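Local coordinates for homoprotocatechuate 2,3-dioxygenase (Brevibacterium fuscum, PDB 4Z6M), which is an iron(II)-dependent extradiol dioxygenase that cleaves the aromatic ring of homoprotocatechuate (3,4-dihydroxyphenylacetate), inserting both atoms of dioxygen, at residues A[152-164]-A[189-203]. The protein carries 1 engineered substitution. Sequence-based numbering, arbitrary orientation. Where two conformers were deposited one is given.
Sequences RLDHFNQVTPDVP and YAAWMHRKGTVQDTA. Engineered in segment 189-203: Gln200 (natural residue His). With FE2 (Fe (II) ion), chain E.
Strand 152-160 runs parallel to the strand that begins at Thr202, and Phe156 N donates to Asp201 O (3.0 Å) as Gln158 N does to Ala203 O (2.8 Å), the two being neighbours in one mixed sheet of the second glyoxalase-type domain. From this sheet His155 reaches the iron through NE2 (2.2 Å), the metal site being completed by His214, Glu267 and three waters. The engineered Gln200 lays its flat amide over one face of the imidazole, the planes 9° apart; its CG, set between the backbone N and the carbonyl carbon (chi1 52°), makes a CH-pi contact, and the extended chain beyond carries the amide across the face. Gln200 OE1 accepts from iron-bound water 2, to which Asn157 ND2, its OD1 bonded to Thr205, also donates; Gln200 NE2 donates to iron-bound water 4. At the ring edge, His155 ND1 gives a straight in-plane bond to the anti lone pair of Asp154 OD2 (2.7 Å), which with the iron bond sets the imidazole's rotation. Lys196 suits the loop: its long side chain brings Lys196 NZ to Asp154 O (2.8 Å). The same NZ bonds Thr198 OG1 and forms a salt bridge with Asp201 OD1. Beta-branched Thr202 suits a strand, and its short hydroxyl OG1 donates to Gln158 OE1 (2.8 Å), which Tyr126 also binds. First and second shells are thus coupled: Asp154 orients a metal ligand and may make it more electron-rich, while in this variant Gln200, with Asn157, holds two of the three water ligands.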
loop_
_atom_site.group_PDB
_atom_site.type_symbol
_atom_site.label_atom_id
_atom_site.label_comp_id
_atom_site.label_asym_id
_atom_site.label_seq_id
_atom_site.Cartn_x
_atom_site.Cartn_y
_atom_site.Cartn_z
ATOM N N ARG A 152 9.409 -13.787 -5.262
ATOM C CA ARG A 152 9.890 -15.112 -4.859
ATOM C C ARG A 152 9.028 -16.167 -5.523
ATOM O O ARG A 152 7.859 -15.906 -5.830
ATOM C CB ARG A 152 9.795 -15.324 -3.350
ATOM C CG ARG A 152 10.770 -14.518 -2.515
ATOM C CD ARG A 152 10.671 -14.912 -1.050
ATOM N NE ARG A 152 9.375 -14.525 -0.500
ATOM C CZ ARG A 152 9.064 -13.292 -0.114
ATOM N NH1 ARG A 152 9.964 -12.319 -0.190
ATOM N NH2 ARG A 152 7.853 -13.028 0.371
ATOM N N LEU A 153 9.586 -17.359 -5.713
ATOM C CA LEU A 153 8.765 -18.548 -5.868
ATOM C C LEU A 153 8.270 -18.961 -4.492
ATOM O O LEU A 153 9.085 -19.113 -3.572
ATOM C CB LEU A 153 9.598 -19.681 -6.458
ATOM C CG LEU A 153 8.833 -20.995 -6.624
ATOM C CD1 LEU A 153 7.753 -20.861 -7.670
ATOM C CD2 LEU A 153 9.792 -22.114 -6.952
ATOM N N ASP A 154 6.978 -19.211 -4.354
ATOM C CA ASP A 154 6.458 -19.629 -3.049
ATOM C C ASP A 154 6.106 -21.106 -2.892
ATOM O O ASP A 154 6.499 -21.713 -1.879
ATOM C CB ASP A 154 5.268 -18.801 -2.619
ATOM C CG ASP A 154 4.943 -19.038 -1.145
ATOM O OD1 ASP A 154 5.674 -18.513 -0.273
ATOM O OD2 ASP A 154 4.010 -19.814 -0.866
ATOM N N HIS A 155 5.381 -21.698 -3.840
ATOM C CA HIS A 155 4.968 -23.073 -3.668
ATOM C C HIS A 155 4.437 -23.688 -4.952
ATOM O O HIS A 155 4.179 -23.000 -5.944
ATOM C CB HIS A 155 3.879 -23.192 -2.567
ATOM C CG HIS A 155 2.576 -22.496 -2.863
ATOM N ND1 HIS A 155 2.306 -21.211 -2.446
ATOM C CD2 HIS A 155 1.433 -22.940 -3.443
ATOM C CE1 HIS A 155 1.064 -20.895 -2.778
ATOM N NE2 HIS A 155 0.512 -21.932 -3.383
ATOM N N PHE A 156 4.257 -25.004 -4.899
ATOM C CA PHE A 156 3.507 -25.766 -5.872
ATOM C C PHE A 156 2.210 -26.244 -5.254
ATOM O O PHE A 156 2.077 -26.316 -4.030
ATOM C CB PHE A 156 4.297 -27.016 -6.307
ATOM C CG PHE A 156 5.739 -26.745 -6.687
ATOM C CD1 PHE A 156 6.070 -25.804 -7.666
ATOM C CD2 PHE A 156 6.764 -27.448 -6.068
ATOM C CE1 PHE A 156 7.387 -25.609 -8.028
ATOM C CE2 PHE A 156 8.081 -27.244 -6.429
ATOM C CZ PHE A 156 8.380 -26.323 -7.394
ATOM N N ASN A 157 1.266 -26.639 -6.103
ATOM C CA ASN A 157 0.048 -27.287 -5.629
ATOM C C ASN A 157 -0.307 -28.407 -6.612
ATOM O O ASN A 157 -0.371 -28.166 -7.813
ATOM C CB ASN A 157 -1.084 -26.265 -5.490
ATOM C CG ASN A 157 -2.329 -26.848 -4.849
ATOM O OD1 ASN A 157 -2.900 -27.817 -5.339
ATOM N ND2 ASN A 157 -2.755 -26.249 -3.729
ATOM N N GLN A 158 -0.470 -29.616 -6.074
ATOM C CA GLN A 158 -0.658 -30.867 -6.830
ATOM C C GLN A 158 -2.076 -31.386 -6.662
ATOM O O GLN A 158 -2.592 -31.418 -5.544
ATOM C CB GLN A 158 0.295 -31.900 -6.265
ATOM C CG GLN A 158 1.753 -31.489 -6.301
ATOM C CD GLN A 158 2.656 -32.439 -5.568
ATOM O OE1 GLN A 158 3.518 -32.046 -4.798
ATOM N NE2 GLN A 158 2.455 -33.719 -5.803
ATOM N N VAL A 159 -2.694 -31.834 -7.745
ATOM C CA VAL A 159 -3.970 -32.526 -7.657
ATOM C C VAL A 159 -3.719 -34.036 -7.601
ATOM O O VAL A 159 -3.040 -34.600 -8.464
ATOM C CB VAL A 159 -4.891 -32.211 -8.855
ATOM C CG1 VAL A 159 -6.269 -32.803 -8.616
ATOM C CG2 VAL A 159 -4.996 -30.725 -9.161
ATOM N N THR A 160 -4.298 -34.679 -6.591
ATOM C CA THR A 160 -4.077 -36.097 -6.342
ATOM C C THR A 160 -5.386 -36.683 -5.776
ATOM O O THR A 160 -6.100 -36.006 -5.045
ATOM C CB THR A 160 -2.851 -36.322 -5.403
ATOM O OG1 THR A 160 -2.411 -37.679 -5.479
ATOM C CG2 THR A 160 -3.151 -35.981 -3.962
ATOM N N PRO A 161 -5.722 -37.940 -6.125
ATOM C CA PRO A 161 -7.091 -38.413 -5.772
ATOM C C PRO A 161 -7.286 -38.764 -4.300
ATOM O O PRO A 161 -8.413 -38.670 -3.816
ATOM C CB PRO A 161 -7.293 -39.634 -6.675
ATOM C CG PRO A 161 -5.905 -40.047 -7.046
ATOM C CD PRO A 161 -5.080 -38.798 -7.128
ATOM N N ASP A 162 -6.223 -39.192 -3.610
ATOM C CA ASP A 162 -6.296 -39.650 -2.213
ATOM C C ASP A 162 -5.413 -38.740 -1.365
ATOM O O ASP A 162 -4.191 -38.909 -1.315
ATOM C CB ASP A 162 -5.820 -41.119 -2.145
ATOM C CG ASP A 162 -5.956 -41.748 -0.754
ATOM O OD1 ASP A 162 -6.002 -41.013 0.270
ATOM O OD2 ASP A 162 -5.943 -43.004 -0.694
ATOM N N VAL A 163 -6.011 -37.771 -0.669
ATOM C CA VAL A 163 -5.185 -36.780 0.028
ATOM C C VAL A 163 -4.465 -37.374 1.245
ATOM O O VAL A 163 -3.278 -37.150 1.397
ATOM C CB VAL A 163 -5.972 -35.494 0.310
ATOM C CG1 VAL A 163 -5.122 -34.501 1.095
ATOM C CG2 VAL A 163 -6.437 -34.891 -1.020
ATOM N N PRO A 164 -5.157 -38.168 2.091
ATOM C CA PRO A 164 -4.449 -38.754 3.216
ATOM C C PRO A 164 -3.251 -39.611 2.819
ATOM O O PRO A 164 -2.218 -39.583 3.501
ATOM C CB PRO A 164 -5.536 -39.570 3.924
ATOM C CG PRO A 164 -6.788 -38.817 3.601
ATOM C CD PRO A 164 -6.607 -38.409 2.168
ATOM N N TYR A 189 -10.143 -33.094 1.867
ATOM C CA TYR A 189 -10.236 -32.479 0.565
ATOM C C TYR A 189 -8.940 -31.804 0.114
ATOM O O TYR A 189 -8.757 -31.626 -1.096
ATOM C CB TYR A 189 -11.366 -31.462 0.543
ATOM C CG TYR A 189 -12.707 -32.092 0.771
ATOM C CD1 TYR A 189 -13.209 -32.303 2.057
ATOM C CD2 TYR A 189 -13.473 -32.539 -0.302
ATOM C CE1 TYR A 189 -14.446 -32.906 2.236
ATOM C CE2 TYR A 189 -14.699 -33.128 -0.115
ATOM C CZ TYR A 189 -15.186 -33.320 1.160
ATOM O OH TYR A 189 -16.405 -33.925 1.327
ATOM N N ALA A 190 -8.078 -31.400 1.058
ATOM C CA ALA A 190 -6.889 -30.644 0.720
ATOM C C ALA A 190 -5.996 -30.577 1.938
ATOM O O ALA A 190 -6.486 -30.620 3.065
ATOM C CB ALA A 190 -7.262 -29.254 0.252
ATOM N N ALA A 191 -4.697 -30.479 1.711
ATOM C CA ALA A 191 -3.722 -30.298 2.769
ATOM C C ALA A 191 -2.567 -29.449 2.254
ATOM O O ALA A 191 -2.241 -29.488 1.068
ATOM C CB ALA A 191 -3.191 -31.633 3.255
ATOM N N TRP A 192 -1.970 -28.682 3.170
ATOM C CA TRP A 192 -0.867 -27.764 2.888
ATOM C C TRP A 192 0.318 -28.163 3.742
ATOM O O TRP A 192 0.136 -28.512 4.877
ATOM C CB TRP A 192 -1.304 -26.339 3.244
ATOM C CG TRP A 192 -2.264 -25.702 2.285
ATOM C CD1 TRP A 192 -1.960 -24.722 1.403
ATOM C CD2 TRP A 192 -3.676 -25.944 2.137
ATOM N NE1 TRP A 192 -3.072 -24.344 0.706
ATOM C CE2 TRP A 192 -4.134 -25.091 1.128
ATOM C CE3 TRP A 192 -4.592 -26.787 2.765
ATOM C CZ2 TRP A 192 -5.461 -25.063 0.711
ATOM C CZ3 TRP A 192 -5.910 -26.736 2.373
ATOM C CH2 TRP A 192 -6.332 -25.890 1.335
ATOM N N MET A 193 1.529 -28.120 3.197
ATOM C CA MET A 193 2.670 -28.611 3.964
ATOM C C MET A 193 3.967 -27.938 3.546
ATOM O O MET A 193 4.141 -27.566 2.397
ATOM C CB MET A 193 2.809 -30.121 3.860
ATOM C CG MET A 193 2.877 -30.626 2.448
ATOM S SD MET A 193 1.267 -30.939 1.651
ATOM C CE MET A 193 0.773 -32.422 2.564
ATOM N N HIS A 194 4.882 -27.810 4.487
ATOM C CA HIS A 194 6.041 -26.943 4.290
ATOM C C HIS A 194 7.354 -27.556 4.735
ATOM O O HIS A 194 7.408 -28.457 5.568
ATOM C CB HIS A 194 5.854 -25.615 5.031
ATOM C CG HIS A 194 6.251 -25.668 6.479
ATOM N ND1 HIS A 194 7.482 -25.240 6.904
ATOM C CD2 HIS A 194 5.613 -26.125 7.586
ATOM C CE1 HIS A 194 7.602 -25.445 8.197
ATOM N NE2 HIS A 194 6.470 -25.947 8.640
ATOM N N ARG A 195 8.420 -26.991 4.182
ATOM C CA ARG A 195 9.781 -27.148 4.667
ATOM C C ARG A 195 10.371 -25.817 5.106
ATOM O O ARG A 195 10.959 -25.752 6.190
ATOM C CB ARG A 195 10.678 -27.794 3.606
ATOM C CG ARG A 195 10.363 -29.269 3.381
ATOM C CD ARG A 195 10.715 -30.160 4.561
ATOM N NE ARG A 195 12.136 -30.154 4.851
ATOM C CZ ARG A 195 12.701 -30.720 5.902
ATOM N NH1 ARG A 195 11.968 -31.355 6.807
ATOM N NH2 ARG A 195 14.008 -30.641 6.054
ATOM N N LYS A 196 10.184 -24.737 4.335
ATOM C CA LYS A 196 10.924 -23.467 4.573
ATOM C C LYS A 196 10.403 -22.466 5.611
ATOM O O LYS A 196 11.001 -21.402 5.797
ATOM C CB LYS A 196 11.096 -22.694 3.264
ATOM C CG LYS A 196 9.829 -22.043 2.711
ATOM C CD LYS A 196 10.107 -21.454 1.336
ATOM C CE LYS A 196 8.883 -20.779 0.741
ATOM N NZ LYS A 196 7.786 -21.760 0.581
ATOM N N GLY A 197 9.304 -22.767 6.276
ATOM C CA GLY A 197 8.832 -21.892 7.362
ATOM C C GLY A 197 7.809 -20.857 6.928
ATOM O O GLY A 197 7.571 -19.877 7.627
ATOM N N THR A 198 7.181 -21.120 5.791
ATOM C CA THR A 198 5.957 -20.470 5.355
ATOM C C THR A 198 4.846 -21.522 5.360
ATOM O O THR A 198 5.054 -22.671 5.736
ATOM C CB THR A 198 6.111 -19.844 3.952
ATOM O OG1 THR A 198 6.254 -20.876 2.975
ATOM C CG2 THR A 198 7.308 -18.891 3.871
ATOM N N VAL A 199 3.646 -21.155 4.958
ATOM C CA VAL A 199 2.523 -22.089 5.055
ATOM C C VAL A 199 2.740 -23.346 4.200
ATOM O O VAL A 199 2.291 -24.434 4.568
ATOM C CB VAL A 199 1.199 -21.395 4.758
ATOM C CG1 VAL A 199 0.051 -22.366 4.615
ATOM C CG2 VAL A 199 0.919 -20.399 5.881
ATOM N N GLN A 200 3.432 -23.202 3.064
ATOM C CA GLN A 200 3.519 -24.280 2.121
ATOM C C GLN A 200 4.760 -24.172 1.226
ATOM O O GLN A 200 5.185 -23.090 0.832
ATOM C CB GLN A 200 2.245 -24.333 1.277
ATOM C CG GLN A 200 1.926 -22.980 0.666
ATOM C CD GLN A 200 0.599 -22.945 -0.016
ATOM O OE1 GLN A 200 0.223 -23.894 -0.713
ATOM N NE2 GLN A 200 -0.138 -21.849 0.163
ATOM N N ASP A 201 5.301 -25.350 0.906
ATOM C CA ASP A 201 6.164 -25.551 -0.256
ATOM C C ASP A 201 5.501 -26.384 -1.330
ATOM O O ASP A 201 5.728 -26.162 -2.524
ATOM C CB ASP A 201 7.496 -26.195 0.137
ATOM C CG ASP A 201 8.430 -25.196 0.785
ATOM O OD1 ASP A 201 8.961 -24.314 0.021
ATOM O OD2 ASP A 201 8.622 -25.278 2.033
ATOM N N THR A 202 4.674 -27.342 -0.896
ATOM C CA THR A 202 3.749 -27.969 -1.803
ATOM C C THR A 202 2.451 -28.195 -1.056
ATOM O O THR A 202 2.354 -27.947 0.147
ATOM C CB THR A 202 4.314 -29.235 -2.489
ATOM O OG1 THR A 202 3.509 -29.503 -3.646
ATOM C CG2 THR A 202 4.365 -30.424 -1.542
ATOM N N ALA A 203 1.436 -28.556 -1.807
ATOM C CA ALA A 203 0.097 -28.683 -1.258
ATOM C C ALA A 203 -0.619 -29.709 -2.114
ATOM O O ALA A 203 -0.271 -29.911 -3.275
ATOM C CB ALA A 203 -0.630 -27.344 -1.264
HETATM FE FE FE2 E . -1.680 -22.050 -3.685
HETATM O O HOH W 1 3.878 -20.470 1.773
HETATM O O HOH W 2 -1.646 -23.863 -2.513
HETATM O O HOH W 3 -4.110 -27.629 -0.985
HETATM O O HOH W 4 -2.036 -20.781 -1.976
HETATM O O HOH W 5 -3.881 -22.250 -3.666
#